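Local coordinates for regulatory protein YycH-like domain-containing protein (Eubacterium rectale, PDB 5COZ) that is of unknown function but has a domain resembling the regulatory protein YycH and is probably made as a lipoprotein with a signal peptide, at residues D131-L134 with A135-S139; A233-G236 with Y237-E241; S70-K73 with D74-Y77. All blocks are in the same frame, centred on the assembly; numbering follows the deposited sequence.

Contact 1. Residues D131-L134 with A135-S139; sequences DGKL and AVSAS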
ATOM      1  N   ASP A 131      -5.937 -15.385 -15.494  1.00 13.26           N
ATOM      2  CA  ASP A 131      -4.726 -15.820 -14.789  1.00 12.40           C
ATOM      3  C   ASP A 131      -4.287 -14.786 -13.721  1.00 13.88           C
ATOM      4  O   ASP A 131      -3.881 -15.164 -12.620  1.00 13.22           O
ATOM      5  CB  ASP A 131      -3.568 -16.062 -15.767  1.00 12.80           C
ATOM      6  CG  ASP A 131      -3.761 -17.243 -16.709  1.00 16.97           C
ATOM      7  OD1 ASP A 131      -4.728 -18.015 -16.508  1.00 18.78           O
ATOM      8  OD2 ASP A 131      -2.931 -17.404 -17.639  1.00 19.18           O
ATOM      9  N   GLY A 132      -4.415 -13.504 -14.032  1.00 11.35           N
ATOM     10  CA  GLY A 132      -4.052 -12.449 -13.085  1.00 10.29           C
ATOM     11  C   GLY A 132      -4.954 -12.457 -11.864  1.00 12.10           C
ATOM     12  O   GLY A 132      -4.494 -12.381 -10.726  1.00 11.14           O
ATOM     13  N   LYS A 133      -6.254 -12.573 -12.103  1.00 11.01           N
ATOM     14  CA  LYS A 133      -7.247 -12.712 -11.031  1.00 11.52           C
ATOM     15  C   LYS A 133      -6.862 -13.867 -10.078  1.00 12.66           C
ATOM     16  O   LYS A 133      -6.814 -13.676  -8.857  1.00 12.71           O
ATOM     17  CB  LYS A 133      -8.635 -12.983 -11.637  1.00 13.10           C
ATOM     18  CG  LYS A 133      -9.729 -13.050 -10.576  1.00 20.22           C
ATOM     19  CD  LYS A 133     -11.102 -13.251 -11.198  1.00 28.85           C
ATOM     20  CE  LYS A 133     -11.538 -14.672 -11.212  1.00 44.63           C
ATOM     21  NZ  LYS A 133     -12.993 -14.781 -11.513  1.00 56.56           N
ATOM     22  N   LEU A 134      -6.572 -15.052 -10.640  1.00 12.45           N
ATOM     23  CA  LEU A 134      -6.258 -16.190  -9.777  1.00 12.92           C
ATOM     24  C   LEU A 134      -4.904 -16.036  -9.083  1.00 13.89           C
ATOM     25  O   LEU A 134      -4.786 -16.401  -7.913  1.00 13.18           O
ATOM     26  CB  LEU A 134      -6.315 -17.493 -10.538  1.00 13.39           C
ATOM     27  CG  LEU A 134      -7.670 -17.833 -11.220  1.00 18.99           C
ATOM     28  CD1 LEU A 134      -7.650 -19.229 -11.717  1.00 18.92           C
ATOM     29  CD2 LEU A 134      -8.876 -17.676 -10.267  1.00 23.02           C
ATOM     30  N   ALA A 135      -3.901 -15.460  -9.770  1.00 12.23           N
ATOM     31  CA  ALA A 135      -2.608 -15.251  -9.120  1.00 11.03           C
ATOM     32  C   ALA A 135      -2.688 -14.298  -7.939  1.00 12.41           C
ATOM     33  O   ALA A 135      -2.112 -14.569  -6.886  1.00 10.58           O
ATOM     34  CB  ALA A 135      -1.591 -14.716 -10.120  1.00 12.45           C
ATOM     35  N   VAL A 136      -3.400 -13.165  -8.110  1.00 11.23           N
ATOM     36  CA  VAL A 136      -3.376 -12.164  -7.061  1.00 10.99           C
ATOM     37  C   VAL A 136      -4.502 -12.333  -6.035  1.00 16.30           C
ATOM     38  O   VAL A 136      -4.314 -11.918  -4.891  1.00 17.46           O
ATOM     39  CB  VAL A 136      -3.406 -10.746  -7.721  1.00 14.84           C
ATOM     40  CG1 VAL A 136      -3.352  -9.624  -6.680  1.00 15.79           C
ATOM     41  CG2 VAL A 136      -2.268 -10.599  -8.731  1.00 14.46           C
ATOM     42  N   SER A 137      -5.605 -13.003  -6.386  1.00 13.87           N
ATOM     43  CA  SER A 137      -6.719 -13.055  -5.433  1.00 14.50           C
ATOM     44  C   SER A 137      -7.294 -14.455  -5.145  1.00 18.95           C
ATOM     45  O   SER A 137      -8.218 -14.568  -4.332  1.00 18.86           O
ATOM     46  CB  SER A 137      -7.838 -12.117  -5.897  1.00 19.27           C
ATOM     47  OG  SER A 137      -8.456 -12.538  -7.100  1.00 27.51           O
ATOM     48  N   ALA A 138      -6.711 -15.520  -5.707  1.00 14.81           N
ATOM     49  CA  ALA A 138      -7.198 -16.882  -5.429  1.00 15.15           C
ATOM     50  C   ALA A 138      -6.051 -17.800  -5.004  1.00 17.70           C
ATOM     51  O   ALA A 138      -6.182 -19.031  -5.032  1.00 18.39           O
ATOM     52  CB  ALA A 138      -7.906 -17.441  -6.639  1.00 16.67           C
ATOM     53  N   SER A 139      -4.936 -17.200  -4.578  1.00 14.57           N
ATOM     54  CA  SER A 139      -3.753 -17.956  -4.228  1.00 13.44           C
ATOM     55  C   SER A 139      -3.244 -17.578  -2.833  1.00 16.33           C
ATOM     56  O   SER A 139      -3.963 -16.901  -2.090  1.00 16.70           O
ATOM     57  CB  SER A 139      -2.680 -17.726  -5.305  1.00 11.84           C
ATOM     58  OG  SER A 139      -3.174 -18.144  -6.572  1.00 13.60           O
TER
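S137 and K133 meet where helix 130-137 runs out, and the serine holds the lysine's carbonyl twice. S137 N reaches K133 O at 2.8 Å, and S137 OG reaches the same oxygen at 2.7 Å from the opposite face of the carbonyl plane. With chi1 at 67°, the hydroxyl sits between the serine's own N and carbonyl carbon, which folds it back over the last turn. K133 CG lies 3.7 Å from S137 OG, but the rest of the lysine runs away from the serine, and its NZ forms a salt bridge with E202. One residue on, the pattern repeats with two donors from different residues: A138 N is 3.1 Å from L134 O, and S139 OG approaches that oxygen to 2.7 Å, both well out of its plane and on opposite faces. Two carbonyls of the final turn thus each take two donors. Swapping S139 for an alanine would probably leave L134 O with A138 N alone on one face and lose the hydroxyl's grip on the other. L134 CD2 packs on A138 CB at 3.8 Å. The helix lies against the antiparallel sheet, with A135 touching T211 and V136 touching V213 of strand 211-220, and V136 also meeting A247 of strand 244-249; past its end, the backbone of A138 bonds to I199 and F200.

Contact 2. Residues A233-G236 with Y237-E241; sequences ALTG and YANQE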
ATOM      1  N   ALA A 233     -12.443   4.886  12.850  1.00  7.77           N
ATOM      2  CA  ALA A 233     -12.535   5.786  14.001  1.00  8.76           C
ATOM      3  C   ALA A 233     -11.542   6.945  13.866  1.00 11.10           C
ATOM      4  O   ALA A 233     -11.848   8.070  14.268  1.00 13.03           O
ATOM      5  CB  ALA A 233     -12.251   5.027  15.292  1.00 10.48           C
ATOM      6  N   LEU A 234     -10.373   6.655  13.290  1.00 10.07           N
ATOM      7  CA  LEU A 234      -9.353   7.686  13.160  1.00 10.75           C
ATOM      8  C   LEU A 234      -9.576   8.569  11.931  1.00 11.80           C
ATOM      9  O   LEU A 234      -9.468   9.786  12.033  1.00 11.99           O
ATOM     10  CB  LEU A 234      -8.002   6.988  13.050  1.00 11.17           C
ATOM     11  CG  LEU A 234      -6.752   7.882  12.887  1.00 16.12           C
ATOM     12  CD1 LEU A 234      -6.673   8.966  13.981  1.00 17.14           C
ATOM     13  CD2 LEU A 234      -5.524   7.035  12.848  1.00 16.27           C
ATOM     14  N   THR A 235      -9.900   7.952  10.782  1.00  8.42           N
ATOM     15  CA  THR A 235      -9.990   8.727   9.521  1.00  7.48           C
ATOM     16  C   THR A 235     -11.366   9.292   9.232  1.00 10.29           C
ATOM     17  O   THR A 235     -11.485  10.187   8.392  1.00  9.05           O
ATOM     18  CB  THR A 235      -9.592   7.848   8.332  1.00  7.90           C
ATOM     19  OG1 THR A 235     -10.611   6.839   8.188  1.00  7.49           O
ATOM     20  CG2 THR A 235      -8.217   7.169   8.519  1.00  9.42           C
ATOM     21  N   GLY A 236     -12.389   8.721   9.858  1.00  7.37           N
ATOM     22  CA  GLY A 236     -13.746   9.190   9.626  1.00  7.80           C
ATOM     23  C   GLY A 236     -14.448   8.496   8.471  1.00 11.01           C
ATOM     24  O   GLY A 236     -15.589   8.826   8.181  1.00 10.87           O
ATOM     25  N   TYR A 237     -13.772   7.568   7.763  1.00  7.67           N
ATOM     26  CA  TYR A 237     -14.412   6.880   6.643  1.00  7.84           C
ATOM     27  C   TYR A 237     -13.757   5.515   6.474  1.00  9.51           C
ATOM     28  O   TYR A 237     -12.821   5.191   7.238  1.00  8.80           O
ATOM     29  CB  TYR A 237     -14.301   7.727   5.354  1.00  7.75           C
ATOM     30  CG  TYR A 237     -12.914   7.770   4.730  1.00  8.03           C
ATOM     31  CD1 TYR A 237     -11.884   8.502   5.317  1.00  7.99           C
ATOM     32  CD2 TYR A 237     -12.642   7.100   3.539  1.00  8.95           C
ATOM     33  CE1 TYR A 237     -10.605   8.526   4.765  1.00  8.67           C
ATOM     34  CE2 TYR A 237     -11.368   7.139   2.960  1.00  8.23           C
ATOM     35  CZ  TYR A 237     -10.357   7.850   3.580  1.00  8.79           C
ATOM     36  OH  TYR A 237      -9.091   7.867   3.047  1.00 11.45           O
ATOM     37  N   ALA A 238     -14.288   4.672   5.564  1.00  9.17           N
ATOM     38  CA  ALA A 238     -13.709   3.356   5.331  1.00  9.63           C
ATOM     39  C   ALA A 238     -12.459   3.506   4.470  1.00 12.40           C
ATOM     40  O   ALA A 238     -12.485   3.262   3.254  1.00 12.58           O
ATOM     41  CB  ALA A 238     -14.737   2.437   4.674  1.00 10.79           C
ATOM     42  N   ASN A 239     -11.352   3.964   5.099  1.00  8.55           N
ATOM     43  CA  ASN A 239     -10.099   4.161   4.367  1.00  8.55           C
ATOM     44  C   ASN A 239      -9.506   2.801   4.017  1.00 10.11           C
ATOM     45  O   ASN A 239      -9.915   1.756   4.551  1.00 10.58           O
ATOM     46  CB  ASN A 239      -9.107   4.991   5.196  1.00  9.86           C
ATOM     47  CG  ASN A 239      -8.739   4.317   6.495  1.00 10.52           C
ATOM     48  OD1 ASN A 239      -9.581   4.184   7.406  1.00  8.92           O
ATOM     49  ND2 ASN A 239      -7.528   3.785   6.574  1.00  9.94           N
ATOM     50  N   GLN A 240      -8.602   2.805   3.060  1.00  8.93           N
ATOM     51  CA  GLN A 240      -7.933   1.570   2.686  1.00  8.99           C
ATOM     52  C   GLN A 240      -6.499   1.854   2.366  1.00  8.55           C
ATOM     53  O   GLN A 240      -6.112   3.013   2.169  1.00  8.66           O
ATOM     54  CB  GLN A 240      -8.621   0.883   1.507  1.00 11.00           C
ATOM     55  CG  GLN A 240      -8.518   1.659   0.243  1.00 11.58           C
ATOM     56  CD  GLN A 240      -9.542   1.165  -0.746  1.00 25.68           C
ATOM     57  OE1 GLN A 240     -10.719   1.550  -0.693  1.00 19.71           O
ATOM     58  NE2 GLN A 240      -9.101   0.335  -1.688  1.00 17.31           N
ATOM     59  N   GLU A 241      -5.713   0.772   2.275  1.00  8.04           N
ATOM     60  CA  GLU A 241      -4.296   0.909   2.003  1.00  7.50           C
ATOM     61  C   GLU A 241      -4.057   1.484   0.621  1.00  8.26           C
ATOM     62  O   GLU A 241      -4.606   1.005  -0.390  1.00  9.31           O
ATOM     63  CB  GLU A 241      -3.598  -0.436   2.123  1.00  8.26           C
ATOM     64  CG  GLU A 241      -3.672  -1.018   3.535  1.00 10.73           C
ATOM     65  CD  GLU A 241      -3.402  -2.514   3.569  1.00 14.79           C
ATOM     66  OE1 GLU A 241      -2.217  -2.904   3.536  1.00 13.23           O
ATOM     67  OE2 GLU A 241      -4.378  -3.287   3.495  1.00 15.20           O
TER
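T235, the last residue of helix 232-235, turns its side chain onto Y237 and N239 in the loop that follows, at a helix C terminus closed by a glycine with positive phi and then an inverse gamma turn centred on A238. The packed part lies on the inner side of this bend. T235 CG2 comes within 3.5 Å of N239 CG, the two side chains crossing at about a right angle. T235 OG1 is 3.0 Å from N239 OD1 and is hydrogen-bonded to N231 O. Its chi1 of 68° sets OG1 between the backbone N and the carbonyl carbon, facing Y237 N and N239. N239 is held by the residues just ahead of the helix: its OD1 accepts from N231 N and its ND2 donates to P229 O, which fixes the turn of the amide. N239 CB sits 3.5 Å above one face of the Y237 ring, offset toward the rim, while T235 O lies in the ring plane, 3.5 Å from Y237 CD1. Y237 also meets Y315 edge to face and touches L307 of strand 295-311. The other side is loose: G236 is exposed, and the gamma turn itself is closed by a weak bond from N239 N to Y237 O. At G236, phi of 89° would jam a CB against the preceding carbonyl oxygen. Y237 N then points back at T235 OG1, a long bond of 3.3 Å but nearly straight, at 171°.

Contact 3. Residues S70-K73 with D74-Y77; sequences SENK and DKCY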
ATOM      1  N   SER A  70     -16.227   7.084 -11.833  1.00  8.39           N
ATOM      2  CA  SER A  70     -17.353   6.694 -12.674  1.00  8.50           C
ATOM      3  C   SER A  70     -18.464   7.742 -12.850  1.00 12.78           C
ATOM      4  O   SER A  70     -19.349   7.516 -13.687  1.00 13.79           O
ATOM      5  CB  SER A  70     -17.967   5.412 -12.129  1.00 10.59           C
ATOM      6  OG  SER A  70     -18.416   5.636 -10.807  1.00 11.14           O
ATOM      7  N   GLU A  71     -18.440   8.852 -12.087  1.00 11.31           N
ATOM      8  CA  GLU A  71     -19.542   9.833 -12.167  1.00 12.80           C
ATOM      9  C   GLU A  71     -19.612  10.533 -13.532  1.00 16.00           C
ATOM     10  O   GLU A  71     -20.705  10.815 -13.999  1.00 16.85           O
ATOM     11  CB  GLU A  71     -19.478  10.862 -11.038  1.00 14.70           C
ATOM     12  CG  GLU A  71     -18.351  11.885 -11.107  1.00 27.01           C
ATOM     13  CD  GLU A  71     -18.324  12.960 -10.030  1.00 56.80           C
ATOM     14  OE1 GLU A  71     -19.181  12.931  -9.115  1.00 50.60           O
ATOM     15  OE2 GLU A  71     -17.421  13.826 -10.094  1.00 55.04           O
ATOM     16  N   ASN A  72     -18.455  10.807 -14.150  1.00 12.52           N
ATOM     17  CA  ASN A  72     -18.377  11.435 -15.457  1.00 11.75           C
ATOM     18  C   ASN A  72     -18.129  10.301 -16.430  1.00 12.98           C
ATOM     19  O   ASN A  72     -17.051   9.692 -16.408  1.00 11.81           O
ATOM     20  CB  ASN A  72     -17.270  12.482 -15.445  1.00 12.58           C
ATOM     21  CG  ASN A  72     -17.087  13.211 -16.748  1.00 24.03           C
ATOM     22  OD1 ASN A  72     -16.944  12.617 -17.813  1.00 15.63           O
ATOM     23  ND2 ASN A  72     -17.003  14.520 -16.676  1.00 28.03           N
ATOM     24  N   LYS A  73     -19.145   9.983 -17.251  1.00 12.34           N
ATOM     25  CA  LYS A  73     -19.070   8.838 -18.153  1.00 10.82           C
ATOM     26  C   LYS A  73     -17.884   8.925 -19.123  1.00 12.15           C
ATOM     27  O   LYS A  73     -17.230   7.905 -19.324  1.00 11.69           O
ATOM     28  CB  LYS A  73     -20.383   8.650 -18.905  1.00 12.85           C
ATOM     29  CG  LYS A  73     -20.482   7.291 -19.561  1.00 11.55           C
ATOM     30  CD  LYS A  73     -21.807   7.165 -20.251  1.00 14.57           C
ATOM     31  CE  LYS A  73     -21.920   5.862 -20.980  1.00 18.98           C
ATOM     32  NZ  LYS A  73     -23.243   5.813 -21.644  1.00 27.27           N
ATOM     33  N   ASP A  74     -17.581  10.118 -19.682  1.00 13.20           N
ATOM     34  CA  ASP A  74     -16.428  10.315 -20.589  1.00 14.05           C
ATOM     35  C   ASP A  74     -15.125   9.930 -19.904  1.00 14.06           C
ATOM     36  O   ASP A  74     -14.310   9.187 -20.473  1.00 13.52           O
ATOM     37  CB  ASP A  74     -16.293  11.785 -21.045  1.00 16.70           C
ATOM     38  CG  ASP A  74     -17.356  12.315 -21.984  1.00 24.96           C
ATOM     39  OD1 ASP A  74     -17.898  11.515 -22.783  1.00 23.31           O
ATOM     40  OD2 ASP A  74     -17.585  13.562 -21.985  1.00 24.92           O
ATOM     41  N   LYS A  75     -14.903  10.491 -18.690  1.00 12.11           N
ATOM     42  CA  LYS A  75     -13.694  10.220 -17.922  1.00 11.71           C
ATOM     43  C   LYS A  75     -13.589   8.753 -17.585  1.00 12.61           C
ATOM     44  O   LYS A  75     -12.493   8.191 -17.573  1.00 12.42           O
ATOM     45  CB  LYS A  75     -13.692  11.025 -16.607  1.00 15.34           C
ATOM     46  CG  LYS A  75     -13.420  12.506 -16.765  1.00 25.68           C
ATOM     47  CD  LYS A  75     -13.457  13.144 -15.380  1.00 31.62           C
ATOM     48  CE  LYS A  75     -12.846  14.511 -15.361  1.00 43.22           C
ATOM     49  NZ  LYS A  75     -12.958  15.131 -14.012  1.00 43.33           N
ATOM     50  N   CYS A  76     -14.747   8.130 -17.265  1.00  9.18           N
ATOM     51  CA  CYS A  76     -14.786   6.720 -16.925  1.00  8.19           C
ATOM     52  C   CYS A  76     -14.308   5.884 -18.110  1.00  8.47           C
ATOM     53  O   CYS A  76     -13.476   4.983 -17.954  1.00  8.86           O
ATOM     54  CB  CYS A  76     -16.200   6.336 -16.526  1.00  8.06           C
ATOM     55  SG  CYS A  76     -16.317   4.632 -15.963  1.00 11.48           S
ATOM     56  N   TYR A  77     -14.859   6.164 -19.302  1.00  6.92           N
ATOM     57  CA  TYR A  77     -14.503   5.403 -20.484  1.00  6.87           C
ATOM     58  C   TYR A  77     -13.058   5.666 -20.891  1.00  9.25           C
ATOM     59  O   TYR A  77     -12.410   4.748 -21.403  1.00  8.93           O
ATOM     60  CB  TYR A  77     -15.480   5.691 -21.639  1.00  8.86           C
ATOM     61  CG  TYR A  77     -16.770   4.889 -21.564  1.00  8.87           C
ATOM     62  CD1 TYR A  77     -17.543   4.873 -20.396  1.00 10.05           C
ATOM     63  CD2 TYR A  77     -17.252   4.201 -22.675  1.00  8.79           C
ATOM     64  CE1 TYR A  77     -18.742   4.166 -20.331  1.00  9.74           C
ATOM     65  CE2 TYR A  77     -18.468   3.519 -22.634  1.00  9.47           C
ATOM     66  CZ  TYR A  77     -19.205   3.503 -21.453  1.00 10.63           C
ATOM     67  OH  TYR A  77     -20.405   2.836 -21.434  1.00 10.85           O
TER
HETATM   68  O   HOH W   1     -14.890  13.235 -12.268  1.00 46.65           O
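N72 O accepts C76 N at 2.9 Å, the first backbone bond of helix 73-87, and K73 O takes Y77 N at the same 2.9 Å. The side chain of N72 adds a capping bond: OD1 receives K75 N at 3.1 Å along a straight N-H (170°), though the donor stands above the plane of the amide carbonyl, not on a lone pair. With CG anti to the backbone N (chi1 -180°), the amide swings forward over the opening turn, and the K75 chain crosses it at about a right angle, CG of the lysine 3.7 Å from the amide carbon CG of N72. The extended K75 carries on to a water, which lies 3.2 Å from its NZ and weakly bridges to E71 OE2. On another side of the turn, K73 and Y77 run side by side in the same direction, K73 CG 3.7 Å from Y77 CE1 and K73 CE 3.4 Å from Y77 OH. The Y77 ring also meets W109 edge to face, and C76, whose SG rests near S70 CA, reaches Y107 of strand 104-111. As the N-cap, N72 supplies a side-chain acceptor to an amide that has no preceding turn to bond to. That oxygen, set at the positive end of the helix dipole, probably steadies the helix start, while E71 OE2 and K75 NZ, 6.1 Å apart, probably attract only at a distance.

Overall arrangement
From the N terminus the order is contact 3, contact 1, contact 2. They follow in series, with no nesting or crossing, and each is a local turn at a helix end. Contact 3 starts helix 73-87 after strand 58-66, on the path from the seven-stranded mixed sheet to the nine-stranded antiparallel one. Contact 1 ends helix 130-137, which follows strand 125-128 and rests on the nine-stranded sheet; the side chain of A135 is about 11 Å from the sodium ion bound by Q208 and D210. Contact 2 ends helix 232-235, leads toward strand 244-249 of that sheet, and packs on strand 295-311 of the mixed one. Their centres lie about 25 to 27 Å apart, and none touches another.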